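Local coordinates for 39 kDa initiator binding protein (Trichomonas vaginalis, PDB 1Q87) that binds the initiator (Inr) element of core promoters in a primitive eukaryote, the chain here being its C-terminal domain, at residues E79-S82 with A83-P87; N123-G126 with H127-T130; W193-Y196 with F197-P201. All blocks are in the same frame, centred on the assembly; numbering follows the deposited sequence.

The three contacts are local ones, each within one continuous run of the C-domain, and they follow one another along the chain. Interaction 1 lies at the C-terminal end of helix 74-84. Interaction 2 is the turn at the end of helix 111-123, its centre about 16 Å from that of interaction 1. Interaction 3 makes up helix 193-199 and its exit. Interactions 2 and 3 touch: CH2 of W128 lies 3.4 Å from CZ of F197, and the two rings meet at an oblique angle. Interactions 1 and 3 sit on opposite sides of the chain's centre, about 25 Å apart between centres. All three pack against helix 111-123.

Interaction 1. Residues E79-S82 with A83-P87; sequences EVIS and AIMAP
The carbonyl oxygen of I81 takes the N-H of M85 in a short bond of 2.8 Å from M85 N to I81 O. The bond is close to straight, with an angle of 168° at the hydrogen, and the donor lies nearly on the line of the carbonyl. I84 N adds a weak bond to the same oxygen. Two residues earlier, A83 N bonds to E79 O at 3.1 Å. I84 N bonds to V80 O, also at 3.1 Å. These are the last i to i+4 bonds of the helix. M85 then leaves helical geometry as the centre of an inverse gamma turn, in which A86 N reaches I84 O weakly.

Two apolar pairs run beside these bonds. V80 and I84 lie side by side and point the same way, with V80 CG1 3.8 Å from I84 CD1. V80 turns CG1 away from its own backbone N (chi1 173°), which sets this branch beside I84. I81 and M85 are aligned likewise, CG2 of I81 meeting SD of M85 at 3.8 Å. The M85 chain bends only at its last torsion.

At this helix end R56 bonds to the carbonyl oxygens of both S82 and M85, and K93 also bonds to M85 O. I84 packs on F101, M104 and F105 of helix 95-105. V80 and I81 face I115 and M112 of helix 111-123, while M85 touches L59 of helix 56-67.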
loop_
_atom_site.group_PDB
_atom_site.type_symbol
_atom_site.label_atom_id
_atom_site.label_comp_id
_atom_site.label_asym_id
_atom_site.label_seq_id
_atom_site.Cartn_x
_atom_site.Cartn_y
_atom_site.Cartn_z
ATOM N N GLU A 79 -1.253 15.686 -4.018
ATOM C CA GLU A 79 -1.487 15.744 -2.597
ATOM C C GLU A 79 -1.498 14.342 -2.004
ATOM O O GLU A 79 -0.933 14.114 -0.946
ATOM C CB GLU A 79 -2.802 16.475 -2.301
ATOM C CG GLU A 79 -2.913 17.804 -3.045
ATOM C CD GLU A 79 -3.760 18.865 -2.330
ATOM O OE1 GLU A 79 -4.376 18.553 -1.276
ATOM O OE2 GLU A 79 -3.796 20.018 -2.846
ATOM N N VAL A 80 -2.114 13.397 -2.701
ATOM C CA VAL A 80 -2.210 12.051 -2.189
ATOM C C VAL A 80 -0.821 11.433 -2.048
ATOM O O VAL A 80 -0.459 10.906 -0.997
ATOM C CB VAL A 80 -3.025 11.163 -3.126
ATOM C CG1 VAL A 80 -2.961 9.686 -2.655
ATOM C CG2 VAL A 80 -4.463 11.630 -3.154
ATOM N N ILE A 81 -0.052 11.481 -3.129
ATOM C CA ILE A 81 1.275 10.913 -3.127
ATOM C C ILE A 81 2.186 11.574 -2.074
ATOM O O ILE A 81 2.895 10.895 -1.327
ATOM C CB ILE A 81 1.889 11.024 -4.536
ATOM C CG1 ILE A 81 1.062 10.156 -5.499
ATOM C CG2 ILE A 81 3.348 10.528 -4.534
ATOM C CD1 ILE A 81 1.433 10.295 -6.987
ATOM N N SER A 82 2.145 12.895 -2.003
ATOM C CA SER A 82 2.973 13.615 -1.061
ATOM C C SER A 82 2.690 13.170 0.379
ATOM O O SER A 82 3.622 13.110 1.190
ATOM C CB SER A 82 2.752 15.107 -1.201
ATOM O OG SER A 82 3.434 15.783 -0.168
ATOM N N ALA A 83 1.423 12.850 0.681
ATOM C CA ALA A 83 1.010 12.405 2.008
ATOM C C ALA A 83 1.434 10.992 2.290
ATOM O O ALA A 83 1.683 10.646 3.429
ATOM C CB ALA A 83 -0.487 12.511 2.175
ATOM N N ILE A 84 1.479 10.163 1.266
ATOM C CA ILE A 84 1.907 8.805 1.479
ATOM C C ILE A 84 3.433 8.735 1.610
ATOM O O ILE A 84 3.965 8.006 2.479
ATOM C CB ILE A 84 1.372 7.884 0.356
ATOM C CG1 ILE A 84 -0.145 7.831 0.455
ATOM C CG2 ILE A 84 1.870 6.449 0.523
ATOM C CD1 ILE A 84 -0.800 7.155 -0.725
ATOM N N MET A 85 4.146 9.504 0.793
ATOM C CA MET A 85 5.613 9.488 0.867
ATOM C C MET A 85 6.223 10.314 2.016
ATOM O O MET A 85 6.990 11.269 1.785
ATOM C CB MET A 85 6.226 9.963 -0.440
ATOM C CG MET A 85 5.881 9.095 -1.593
ATOM S SD MET A 85 6.754 9.644 -3.044
ATOM C CE MET A 85 7.171 8.066 -3.786
ATOM N N ALA A 86 5.875 9.958 3.249
ATOM C CA ALA A 86 6.445 10.647 4.398
ATOM C C ALA A 86 7.931 10.258 4.425
ATOM O O ALA A 86 8.327 9.236 3.837
ATOM C CB ALA A 86 5.766 10.205 5.675
ATOM N N PRO A 87 8.773 11.072 5.092
ATOM C CA PRO A 87 8.358 12.294 5.794
ATOM C C PRO A 87 8.232 13.472 4.833
ATOM O O PRO A 87 8.865 13.492 3.764
ATOM C CB PRO A 87 9.484 12.517 6.817
ATOM C CG PRO A 87 10.130 11.157 6.951
ATOM C CD PRO A 87 10.125 10.680 5.520
#

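Interaction 2. Residues N123-G126 with H127-T130; sequences NNKG and HWLT
The chain doubles back over N124 to G126, G126 and H127 both have positive phi (77° and 52°), and the side chains of N123 and H127 are brought together across the turn. Their approach is loose. OD1 of N123 lies 3.8 Å from H127 ND1, and the amide and imidazole planes stand nearly at a right angle. The backbone oxygen of N123 sits over one face of the imidazole, off toward its rim.

The other pair is K125 and W128. The carbonyl oxygen of K125 meets the indole at its edge, in the ring plane, 3.2 Å from W128 CD1. CB of K125 lies 3.7 Å from W128 NE1. Beyond that the lysine chain bends repeatedly and its end leads away. CG of W128 sits between its backbone N and carbonyl carbon (chi1 46°), which turns the ring back toward K125. The indole NE1 is buried with no polar partner in the model.

W128 packs on L118 and S122 of helix 111-123 and on L158 and L160 of strand 157-162. Its backbone bonds to G148 of strand 147-151. The turn thus joins the end of that helix to the antiparallel sheet.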
loop_
_atom_site.group_PDB
_atom_site.type_symbol
_atom_site.label_atom_id
_atom_site.label_comp_id
_atom_site.label_asym_id
_atom_site.label_seq_id
_atom_site.Cartn_x
_atom_site.Cartn_y
_atom_site.Cartn_z
ATOM N N ASN A 123 -10.424 5.637 7.331
ATOM C CA ASN A 123 -11.113 6.901 7.579
ATOM C C ASN A 123 -12.440 6.653 8.269
ATOM O O ASN A 123 -12.988 7.556 8.893
ATOM C CB ASN A 123 -11.344 7.680 6.274
ATOM C CG ASN A 123 -10.103 8.460 5.825
ATOM O OD1 ASN A 123 -9.582 9.303 6.560
ATOM N ND2 ASN A 123 -9.633 8.180 4.614
ATOM N N ASN A 124 -12.940 5.424 8.167
ATOM C CA ASN A 124 -14.211 5.051 8.783
ATOM C C ASN A 124 -14.056 4.234 10.052
ATOM O O ASN A 124 -15.048 3.812 10.625
ATOM C CB ASN A 124 -15.070 4.240 7.807
ATOM C CG ASN A 124 -15.478 5.035 6.589
ATOM O OD1 ASN A 124 -15.692 6.253 6.660
ATOM N ND2 ASN A 124 -15.609 4.348 5.456
ATOM N N LYS A 125 -12.824 4.005 10.489
ATOM C CA LYS A 125 -12.578 3.191 11.676
ATOM C C LYS A 125 -11.574 3.831 12.625
ATOM O O LYS A 125 -10.620 3.184 13.060
ATOM C CB LYS A 125 -12.068 1.803 11.253
ATOM C CG LYS A 125 -12.961 1.084 10.234
ATOM C CD LYS A 125 -13.595 -0.160 10.837
ATOM C CE LYS A 125 -12.857 -1.449 10.460
ATOM N NZ LYS A 125 -13.471 -2.109 9.268
ATOM N N GLY A 126 -11.784 5.108 12.931
ATOM C CA GLY A 126 -10.899 5.811 13.844
ATOM C C GLY A 126 -9.550 6.263 13.309
ATOM O O GLY A 126 -8.679 6.650 14.085
ATOM N N HIS A 127 -9.367 6.223 11.991
ATOM C CA HIS A 127 -8.117 6.660 11.365
ATOM C C HIS A 127 -6.891 5.999 11.983
ATOM O O HIS A 127 -6.054 6.652 12.598
ATOM C CB HIS A 127 -7.962 8.176 11.480
ATOM C CG HIS A 127 -9.245 8.935 11.325
ATOM N ND1 HIS A 127 -9.446 9.850 10.320
ATOM C CD2 HIS A 127 -10.370 8.946 12.082
ATOM C CE1 HIS A 127 -10.643 10.400 10.465
ATOM N NE2 HIS A 127 -11.222 9.869 11.524
ATOM N N TRP A 128 -6.776 4.697 11.804
ATOM C CA TRP A 128 -5.648 3.978 12.356
ATOM C C TRP A 128 -4.407 3.974 11.466
ATOM O O TRP A 128 -3.302 3.907 11.996
ATOM C CB TRP A 128 -6.053 2.530 12.702
ATOM C CG TRP A 128 -6.834 1.817 11.631
ATOM C CD1 TRP A 128 -8.199 1.782 11.486
ATOM C CD2 TRP A 128 -6.294 1.065 10.533
ATOM N NE1 TRP A 128 -8.537 1.047 10.361
ATOM C CE2 TRP A 128 -7.385 0.599 9.763
ATOM C CE3 TRP A 128 -4.995 0.743 10.124
ATOM C CZ2 TRP A 128 -7.208 -0.168 8.605
ATOM C CZ3 TRP A 128 -4.823 -0.025 8.962
ATOM C CH2 TRP A 128 -5.918 -0.468 8.225
ATOM N N LEU A 129 -4.578 4.051 10.140
ATOM C CA LEU A 129 -3.454 4.040 9.182
ATOM C C LEU A 129 -2.520 5.254 9.291
ATOM O O LEU A 129 -2.972 6.395 9.424
ATOM C CB LEU A 129 -3.978 3.953 7.740
ATOM C CG LEU A 129 -2.973 3.688 6.597
ATOM C CD1 LEU A 129 -2.387 2.305 6.697
ATOM C CD2 LEU A 129 -3.657 3.807 5.269
ATOM N N THR A 130 -1.213 5.011 9.243
ATOM C CA THR A 130 -0.236 6.099 9.322
ATOM C C THR A 130 0.932 5.760 8.399
ATOM O O THR A 130 1.328 4.610 8.294
ATOM C CB THR A 130 0.275 6.272 10.786
ATOM O OG1 THR A 130 1.251 7.325 10.856
ATOM C CG2 THR A 130 0.898 4.975 11.280
#

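Interaction 3. Residues W193-Y196 with F197-P201; sequences WDKY and FEMKP
Y196 and F197 form an edge-to-face (T-shaped) aromatic pair. The edge of the tyrosine is turned to the face of the phenylalanine, with centroids 5.3 Å apart and planes at 88°. CD1 of Y196 stands over the F197 ring toward its rim, 3.9 Å from F197 CD2. Y196 has CG opposite its backbone N (chi1 170°). F197 instead has CG opposite its carbonyl carbon (chi1 -86°), and with these two turns the edge of Y196 comes over the face of F197. F197 also lies alongside W193, pointing the same way, and CE2 of F197 comes to 3.9 Å from CE3 of W193.

On another side of the helix K195 and M199 touch through their aliphatic parts, with K195 CD 3.6 Å from M199 CG. E198 OE1 is 5.3 Å from K195 NZ, so the opposite charges are near but not in contact.

Helical backbone bonds set the spacing of these residues. F197 N bonds to W193 O at 2.9 Å. K195 O accepts two bonds. M199 N bonds to K195 O at 2.9 Å, whereas E198 N reaches the same oxygen from above the carbonyl plane. K200 N bonds weakly to Y196 O as the chain leaves the helix.

Further out, S117 of helix 111-123 bonds to OD2 of D194, and the hydroxyl of Y181 bonds to W193 N. The W193 side chain touches L118, I169 and L182. Y196 meets Y190 edge to face, and F197 meets W128. A short amphipathic helix results: it follows the last strand of the five-stranded antiparallel sheet and lays its aromatic face between that sheet and helix 111-123.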
loop_
_atom_site.group_PDB
_atom_site.type_symbol
_atom_site.label_atom_id
_atom_site.label_comp_id
_atom_site.label_asym_id
_atom_site.label_seq_id
_atom_site.Cartn_x
_atom_site.Cartn_y
_atom_site.Cartn_z
ATOM N N TRP A 193 -9.094 -4.717 -0.312
ATOM C CA TRP A 193 -8.927 -4.382 1.089
ATOM C C TRP A 193 -10.260 -4.493 1.827
ATOM O O TRP A 193 -10.305 -5.036 2.927
ATOM C CB TRP A 193 -8.384 -2.962 1.277
ATOM C CG TRP A 193 -6.929 -2.804 0.966
ATOM C CD1 TRP A 193 -6.394 -2.128 -0.084
ATOM C CD2 TRP A 193 -5.816 -3.260 1.760
ATOM N NE1 TRP A 193 -5.034 -2.117 0.009
ATOM C CE2 TRP A 193 -4.646 -2.802 1.123
ATOM C CE3 TRP A 193 -5.699 -4.007 2.942
ATOM C CZ2 TRP A 193 -3.357 -3.067 1.630
ATOM C CZ3 TRP A 193 -4.423 -4.273 3.447
ATOM C CH2 TRP A 193 -3.268 -3.801 2.788
ATOM N N ASP A 194 -11.328 -3.964 1.223
ATOM C CA ASP A 194 -12.683 -3.965 1.807
ATOM C C ASP A 194 -13.143 -5.378 2.196
ATOM O O ASP A 194 -13.657 -5.607 3.298
ATOM C CB ASP A 194 -13.672 -3.359 0.808
ATOM C CG ASP A 194 -13.189 -2.012 0.238
ATOM O OD1 ASP A 194 -13.457 -0.953 0.872
ATOM O OD2 ASP A 194 -12.533 -2.019 -0.846
ATOM N N LYS A 195 -12.953 -6.310 1.275
ATOM C CA LYS A 195 -13.281 -7.717 1.463
ATOM C C LYS A 195 -12.488 -8.292 2.646
ATOM O O LYS A 195 -13.040 -8.980 3.524
ATOM C CB LYS A 195 -12.895 -8.498 0.195
ATOM C CG LYS A 195 -13.812 -9.641 -0.182
ATOM C CD LYS A 195 -13.865 -10.729 0.879
ATOM C CE LYS A 195 -14.922 -11.786 0.539
ATOM N NZ LYS A 195 -14.665 -12.448 -0.782
ATOM N N TYR A 196 -11.185 -8.022 2.647
ATOM C CA TYR A 196 -10.307 -8.525 3.678
ATOM C C TYR A 196 -10.676 -8.015 5.050
ATOM O O TYR A 196 -10.636 -8.777 6.017
ATOM C CB TYR A 196 -8.852 -8.179 3.372
ATOM C CG TYR A 196 -7.949 -8.476 4.538
ATOM C CD1 TYR A 196 -7.687 -7.496 5.494
ATOM C CD2 TYR A 196 -7.411 -9.753 4.732
ATOM C CE1 TYR A 196 -6.914 -7.770 6.617
ATOM C CE2 TYR A 196 -6.631 -10.046 5.867
ATOM C CZ TYR A 196 -6.393 -9.042 6.803
ATOM O OH TYR A 196 -5.664 -9.291 7.944
ATOM N N PHE A 197 -11.020 -6.738 5.157
ATOM C CA PHE A 197 -11.400 -6.205 6.461
ATOM C C PHE A 197 -12.829 -6.588 6.819
ATOM O O PHE A 197 -13.313 -6.294 7.920
ATOM C CB PHE A 197 -11.245 -4.694 6.494
ATOM C CG PHE A 197 -9.868 -4.246 6.852
ATOM C CD1 PHE A 197 -9.463 -4.221 8.179
ATOM C CD2 PHE A 197 -8.973 -3.875 5.869
ATOM C CE1 PHE A 197 -8.193 -3.832 8.524
ATOM C CE2 PHE A 197 -7.698 -3.485 6.198
ATOM C CZ PHE A 197 -7.302 -3.462 7.534
ATOM N N GLU A 198 -13.499 -7.235 5.869
ATOM C CA GLU A 198 -14.860 -7.699 6.070
ATOM C C GLU A 198 -14.689 -9.050 6.754
ATOM O O GLU A 198 -15.242 -9.307 7.827
ATOM C CB GLU A 198 -15.551 -7.880 4.721
ATOM C CG GLU A 198 -17.038 -8.199 4.801
ATOM C CD GLU A 198 -17.574 -8.790 3.497
ATOM O OE1 GLU A 198 -17.223 -9.950 3.181
ATOM O OE2 GLU A 198 -18.333 -8.094 2.784
ATOM N N MET A 199 -13.879 -9.889 6.122
ATOM C CA MET A 199 -13.575 -11.224 6.607
ATOM C C MET A 199 -12.815 -11.254 7.923
ATOM O O MET A 199 -12.866 -12.248 8.623
ATOM C CB MET A 199 -12.721 -11.961 5.585
ATOM C CG MET A 199 -13.312 -12.045 4.225
ATOM S SD MET A 199 -13.946 -13.678 3.982
ATOM C CE MET A 199 -12.467 -14.517 3.418
ATOM N N LYS A 200 -12.092 -10.188 8.245
ATOM C CA LYS A 200 -11.282 -10.157 9.454
ATOM C C LYS A 200 -11.278 -8.749 9.975
ATOM O O LYS A 200 -10.299 -8.034 9.820
ATOM C CB LYS A 200 -9.836 -10.551 9.126
ATOM C CG LYS A 200 -9.685 -11.658 8.089
ATOM C CD LYS A 200 -9.331 -12.999 8.708
ATOM C CE LYS A 200 -9.289 -14.093 7.642
ATOM N NZ LYS A 200 -8.685 -15.379 8.112
ATOM N N PRO A 201 -12.371 -8.320 10.606
ATOM C CA PRO A 201 -12.391 -6.947 11.111
ATOM C C PRO A 201 -11.421 -6.745 12.252
ATOM O O PRO A 201 -10.750 -7.666 12.674
ATOM C CB PRO A 201 -13.843 -6.756 11.551
ATOM C CG PRO A 201 -14.594 -7.768 10.719
ATOM C CD PRO A 201 -13.682 -8.960 10.771
#